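Local coordinates for uncharacterized protein (Kribbella flavida, PDB 5EVH) that is of unknown function but carries a SnoaL-like domain of the NTF2 clan, whose relatives commonly enclose small molecules in a pocket, and packs as two subunits, at residues A[7-12]-A[67-72]; A[73-78]-A[93-98]. All blocks are in the same frame, centred on the assembly; numbering follows the deposited sequence.

Contact 1. Residues A[7-12]-A[67-72]; sequences AALDTA and LSAFGD
Leu9 lays its forked end over the backbone of strand 67-71 and the methyl of Ala69. Its CG stands anti to the backbone N (chi1 -177°), and from it the two methyls reach the strand. One branch, CD1, meets Ala69 CB at 3.8 Å; the other, CD2, lies 3.9 Å from Phe70 C. Gly71 lets the two backbones close in, its CA 5.0 Å from that of Leu9, for a beta carbon there would point at the helix and crowd Leu9 CB. An alanine in place of Leu9 would probably take the helix's methyl contact from Ala69 CB and open a gap over the Phe70 carbonyl.

Beyond the strand end the contact turns polar. Asp72 O receives a weak hydrogen bond from Ala8 N (3.4 Å) and a second from a water, 2.6 Å away, which in turn accepts from Leu9 N at 2.8 Å. The Asp72 carboxylate looks elsewhere: OD1 takes the amides of Thr74 and Thr75, closing an Asx turn. Behind the strand, Phe70 packs against Phe70 of the second subunit. A main-chain oxygen thus faces two amides of the first helical turn, one by a weak bond and one through water, where the helix dipole would be expected to favour a partially negative atom, while leucine and alanine supply the apolar part of this helix-on-sheet packing.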
loop_
_atom_site.group_PDB
_atom_site.type_symbol
_atom_site.label_atom_id
_atom_site.label_comp_id
_atom_site.label_asym_id
_atom_site.label_seq_id
_atom_site.Cartn_x
_atom_site.Cartn_y
_atom_site.Cartn_z
ATOM N N ALA A 7 9.919 16.543 9.115
ATOM C CA ALA A 7 10.023 15.852 10.400
ATOM C C ALA A 7 9.376 14.470 10.340
ATOM O O ALA A 7 9.945 13.466 10.812
ATOM C CB ALA A 7 9.370 16.697 11.516
ATOM N N ALA A 8 8.155 14.390 9.811
ATOM C CA ALA A 8 7.473 13.103 9.885
ATOM C C ALA A 8 8.169 12.078 9.008
ATOM O O ALA A 8 8.226 10.896 9.354
ATOM C CB ALA A 8 5.989 13.214 9.445
ATOM N N LEU A 9 8.623 12.485 7.829
ATOM C CA LEU A 9 9.298 11.515 6.958
ATOM C C LEU A 9 10.634 11.078 7.567
ATOM O O LEU A 9 11.035 9.917 7.435
ATOM C CB LEU A 9 9.561 12.131 5.548
ATOM C CG LEU A 9 10.213 11.141 4.523
ATOM C CD1 LEU A 9 9.407 9.846 4.431
ATOM C CD2 LEU A 9 10.323 11.775 3.142
ATOM N N ASP A 10 11.401 12.018 8.127
ATOM C CA ASP A 10 12.663 11.641 8.786
ATOM C C ASP A 10 12.423 10.592 9.868
ATOM O O ASP A 10 13.162 9.599 9.971
ATOM C CB ASP A 10 13.310 12.870 9.425
ATOM C CG ASP A 10 13.899 13.845 8.392
ATOM O OD1 ASP A 10 14.099 13.452 7.201
ATOM O OD2 ASP A 10 14.199 14.987 8.810
ATOM N N THR A 11 11.355 10.780 10.676
ATOM C CA THR A 11 11.032 9.789 11.706
ATOM C C THR A 11 10.630 8.445 11.091
ATOM O O THR A 11 11.084 7.363 11.533
ATOM C CB THR A 11 9.906 10.340 12.583
ATOM O OG1 THR A 11 10.443 11.439 13.330
ATOM C CG2 THR A 11 9.372 9.286 13.523
ATOM N N ALA A 12 9.751 8.491 10.078
ATOM C CA ALA A 12 9.310 7.284 9.400
ATOM C C ALA A 12 10.488 6.496 8.852
ATOM O O ALA A 12 10.536 5.270 8.996
ATOM C CB ALA A 12 8.341 7.680 8.256
ATOM N N LEU A 67 10.785 2.194 -2.211
ATOM C CA LEU A 67 10.415 2.533 -3.588
ATOM C C LEU A 67 9.976 3.974 -3.721
ATOM O O LEU A 67 10.193 4.595 -4.793
ATOM C CB LEU A 67 9.283 1.617 -4.075
ATOM C CG LEU A 67 9.635 0.126 -3.930
ATOM C CD1 LEU A 67 8.448 -0.766 -4.392
ATOM C CD2 LEU A 67 10.870 -0.252 -4.717
ATOM N N SER A 68 9.364 4.533 -2.661
ATOM C CA SER A 68 8.832 5.893 -2.745
ATOM C C SER A 68 8.578 6.353 -1.323
ATOM O O SER A 68 8.189 5.533 -0.493
ATOM C CB SER A 68 7.512 5.891 -3.558
ATOM O OG SER A 68 7.019 7.217 -3.757
ATOM N N ALA A 69 8.849 7.627 -1.028
ATOM C CA ALA A 69 8.626 8.126 0.329
ATOM C C ALA A 69 8.411 9.625 0.276
ATOM O O ALA A 69 9.228 10.316 -0.340
ATOM C CB ALA A 69 9.846 7.813 1.224
ATOM N N PHE A 70 7.381 10.139 0.982
ATOM C CA PHE A 70 7.041 11.540 0.970
ATOM C C PHE A 70 6.533 11.861 2.350
ATOM O O PHE A 70 6.051 10.973 3.068
ATOM C CB PHE A 70 5.893 11.854 -0.012
ATOM C CG PHE A 70 6.273 11.758 -1.456
ATOM C CD1 PHE A 70 6.866 12.867 -2.106
ATOM C CD2 PHE A 70 6.006 10.605 -2.200
ATOM C CE1 PHE A 70 7.143 12.805 -3.471
ATOM C CE2 PHE A 70 6.293 10.536 -3.579
ATOM C CZ PHE A 70 6.907 11.678 -4.197
ATOM N N GLY A 71 6.615 13.118 2.734
ATOM C CA GLY A 71 5.847 13.469 3.920
ATOM C C GLY A 71 5.816 14.965 4.131
ATOM O O GLY A 71 6.344 15.740 3.331
ATOM N N ASP A 72 5.110 15.370 5.177
ATOM C CA ASP A 72 5.112 16.781 5.593
ATOM C C ASP A 72 5.418 16.866 7.086
ATOM O O ASP A 72 6.119 16.016 7.643
ATOM C CB ASP A 72 3.778 17.463 5.240
ATOM C CG ASP A 72 2.541 16.747 5.830
ATOM O OD1 ASP A 72 2.624 16.013 6.852
ATOM O OD2 ASP A 72 1.418 16.939 5.283
HETATM O O HOH W 1 8.136 14.888 6.403
#

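Contact 2. Residues A[73-78]-A[93-98]; sequences ATTALL and AEHLTV
Strands 75-78 and 93-98 run antiparallel at 164°, their axes 4.7 Å apart, as the two arms of a beta hairpin in the curved sheet of an NTF2-like fold. Ala76 and Leu96 form a hydrogen-bonded pair, bonded in both directions; Leu96 N to Ala76 O is nearly straight, at 173°. Leu78 and Glu94 form the next such pair, and Val98 N donates to Thr74 O just before strand 75-78 begins. At the non-hydrogen-bonded pairs between them, where the chains come closer, CA-H...O contacts form, such as Thr75 CA to Leu96 O (3.1 Å).

The two faces differ in character. Ala76, Leu78, Glu94 and Leu96 lie on the side covered by Ala12 of helix 7-20. There Leu96 CD1 touches Leu78 CD2 at 4.2 Å and stands 4.3 Å from Ala76 CB, while Glu94 runs side by side with Leu78 and its OE2 is hydrogen-bonded to Tyr80 OH.

Thr75, Leu77, His95 and Thr97 occupy the reverse face, where the second subunit approaches: Phe70 of that chain packs on Thr75, and its Ser68 on Leu77 and His95. His95 has CG anti to the backbone N (chi1 174°), and the ring runs on toward Thr75, with CD2 3.5 Å from Ala76 O, which lies at the ring edge near its plane. Leu77 CD1 comes obliquely to the histidine and rests 3.8 Å from His95 CB. At the NE2 end of the ring, a single water joins His95 NE2, at 3.0 Å, to Thr75 OG1, at 2.8 Å.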
loop_
_atom_site.group_PDB
_atom_site.type_symbol
_atom_site.label_atom_id
_atom_site.label_comp_id
_atom_site.label_asym_id
_atom_site.label_seq_id
_atom_site.Cartn_x
_atom_site.Cartn_y
_atom_site.Cartn_z
ATOM N N ALA A 73 4.891 17.885 7.755
ATOM C CA ALA A 73 5.314 18.124 9.116
ATOM C C ALA A 73 4.802 17.027 10.041
ATOM O O ALA A 73 5.467 16.700 11.034
ATOM C CB ALA A 73 4.815 19.495 9.567
ATOM N N THR A 74 3.634 16.427 9.730
ATOM C CA THR A 74 3.053 15.482 10.673
ATOM C C THR A 74 2.674 14.132 10.078
ATOM O O THR A 74 2.274 13.240 10.845
ATOM C CB THR A 74 1.809 16.087 11.333
ATOM O OG1 THR A 74 0.833 16.372 10.326
ATOM C CG2 THR A 74 2.187 17.380 12.163
ATOM N N THR A 75 2.725 13.957 8.760
ATOM C CA THR A 75 2.393 12.644 8.204
ATOM C C THR A 75 3.413 12.274 7.161
ATOM O O THR A 75 4.076 13.144 6.568
ATOM C CB THR A 75 1.005 12.563 7.535
ATOM O OG1 THR A 75 0.963 13.442 6.417
ATOM C CG2 THR A 75 -0.146 12.874 8.544
ATOM N N ALA A 76 3.504 10.963 6.913
ATOM C CA ALA A 76 4.419 10.446 5.936
ATOM C C ALA A 76 3.738 9.279 5.248
ATOM O O ALA A 76 2.882 8.586 5.826
ATOM C CB ALA A 76 5.773 10.005 6.581
ATOM N N LEU A 77 4.180 9.024 4.028
ATOM C CA LEU A 77 3.639 7.942 3.235
ATOM C C LEU A 77 4.826 7.267 2.551
ATOM O O LEU A 77 5.643 7.935 1.890
ATOM C CB LEU A 77 2.624 8.523 2.209
ATOM C CG LEU A 77 1.799 7.509 1.432
ATOM C CD1 LEU A 77 0.896 6.664 2.405
ATOM C CD2 LEU A 77 0.896 8.260 0.385
ATOM N N LEU A 78 4.946 5.960 2.709
ATOM C CA LEU A 78 6.053 5.308 2.019
ATOM C C LEU A 78 5.656 3.939 1.509
ATOM O O LEU A 78 4.680 3.324 1.973
ATOM C CB LEU A 78 7.260 5.152 2.886
ATOM C CG LEU A 78 7.097 4.731 4.293
ATOM C CD1 LEU A 78 7.644 3.366 4.263
ATOM C CD2 LEU A 78 8.070 5.582 5.011
ATOM N N ALA A 93 2.931 -0.762 1.903
ATOM C CA ALA A 93 2.860 0.698 1.967
ATOM C C ALA A 93 2.403 1.101 3.365
ATOM O O ALA A 93 1.583 0.387 3.982
ATOM C CB ALA A 93 1.840 1.247 0.922
ATOM N N GLU A 94 2.928 2.238 3.875
ATOM C CA GLU A 94 2.617 2.674 5.219
ATOM C C GLU A 94 2.258 4.135 5.199
ATOM O O GLU A 94 2.967 4.953 4.572
ATOM C CB GLU A 94 3.811 2.501 6.250
ATOM C CG GLU A 94 4.165 1.056 6.430
ATOM C CD GLU A 94 5.408 0.878 7.327
ATOM O OE1 GLU A 94 5.937 1.921 7.720
ATOM O OE2 GLU A 94 5.824 -0.282 7.627
ATOM N N HIS A 95 1.201 4.475 5.955
ATOM C CA HIS A 95 0.809 5.851 6.153
ATOM C C HIS A 95 1.028 6.127 7.637
ATOM O O HIS A 95 0.421 5.445 8.478
ATOM C CB HIS A 95 -0.653 6.062 5.771
ATOM C CG HIS A 95 -1.157 7.446 6.096
ATOM N ND1 HIS A 95 -2.442 7.684 6.546
ATOM C CD2 HIS A 95 -0.567 8.674 5.983
ATOM C CE1 HIS A 95 -2.620 8.992 6.724
ATOM N NE2 HIS A 95 -1.486 9.614 6.417
ATOM N N LEU A 96 1.901 7.079 7.973
ATOM C CA LEU A 96 2.295 7.313 9.371
ATOM C C LEU A 96 1.875 8.708 9.801
ATOM O O LEU A 96 2.012 9.675 9.044
ATOM C CB LEU A 96 3.820 7.206 9.564
ATOM C CG LEU A 96 4.411 5.857 9.151
ATOM C CD1 LEU A 96 4.790 5.924 7.680
ATOM C CD2 LEU A 96 5.608 5.521 10.029
ATOM N N THR A 97 1.406 8.818 11.034
ATOM C CA THR A 97 1.206 10.112 11.675
ATOM C C THR A 97 2.233 10.241 12.770
ATOM O O THR A 97 2.396 9.320 13.578
ATOM C CB THR A 97 -0.208 10.185 12.303
ATOM O OG1 THR A 97 -1.145 9.911 11.256
ATOM C CG2 THR A 97 -0.479 11.509 12.946
ATOM N N VAL A 98 2.879 11.404 12.866
ATOM C CA VAL A 98 4.032 11.548 13.753
ATOM C C VAL A 98 3.857 12.832 14.539
ATOM O O VAL A 98 3.621 13.882 13.935
ATOM C CB VAL A 98 5.349 11.608 12.957
ATOM C CG1 VAL A 98 6.523 11.880 13.943
ATOM C CG2 VAL A 98 5.520 10.300 12.073
HETATM O O HOH W 2 5.698 15.657 13.186
HETATM O O HOH W 3 -1.007 12.157 4.836
#

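How the contacts relate
Contact 2 builds the sheet and contact 1 covers its edge: the first is the partly buried hairpin, made of regular main-chain bonds, whereas contact 1 lies nearer the surface and fixes the start of helix 7-20 to the sheet with leucine packing, one weak amide bond and a bridging water. They meet directly, since strands 61-71 and 75-84 are neighbours and follow one another in sequence: Phe70 O probably accepts from Leu77 N, and Ala8 CB packs on the backbone of Thr74 and Thr75. Both also reach the second subunit, contact 1 through Phe70 and contact 2 through the face bearing His95.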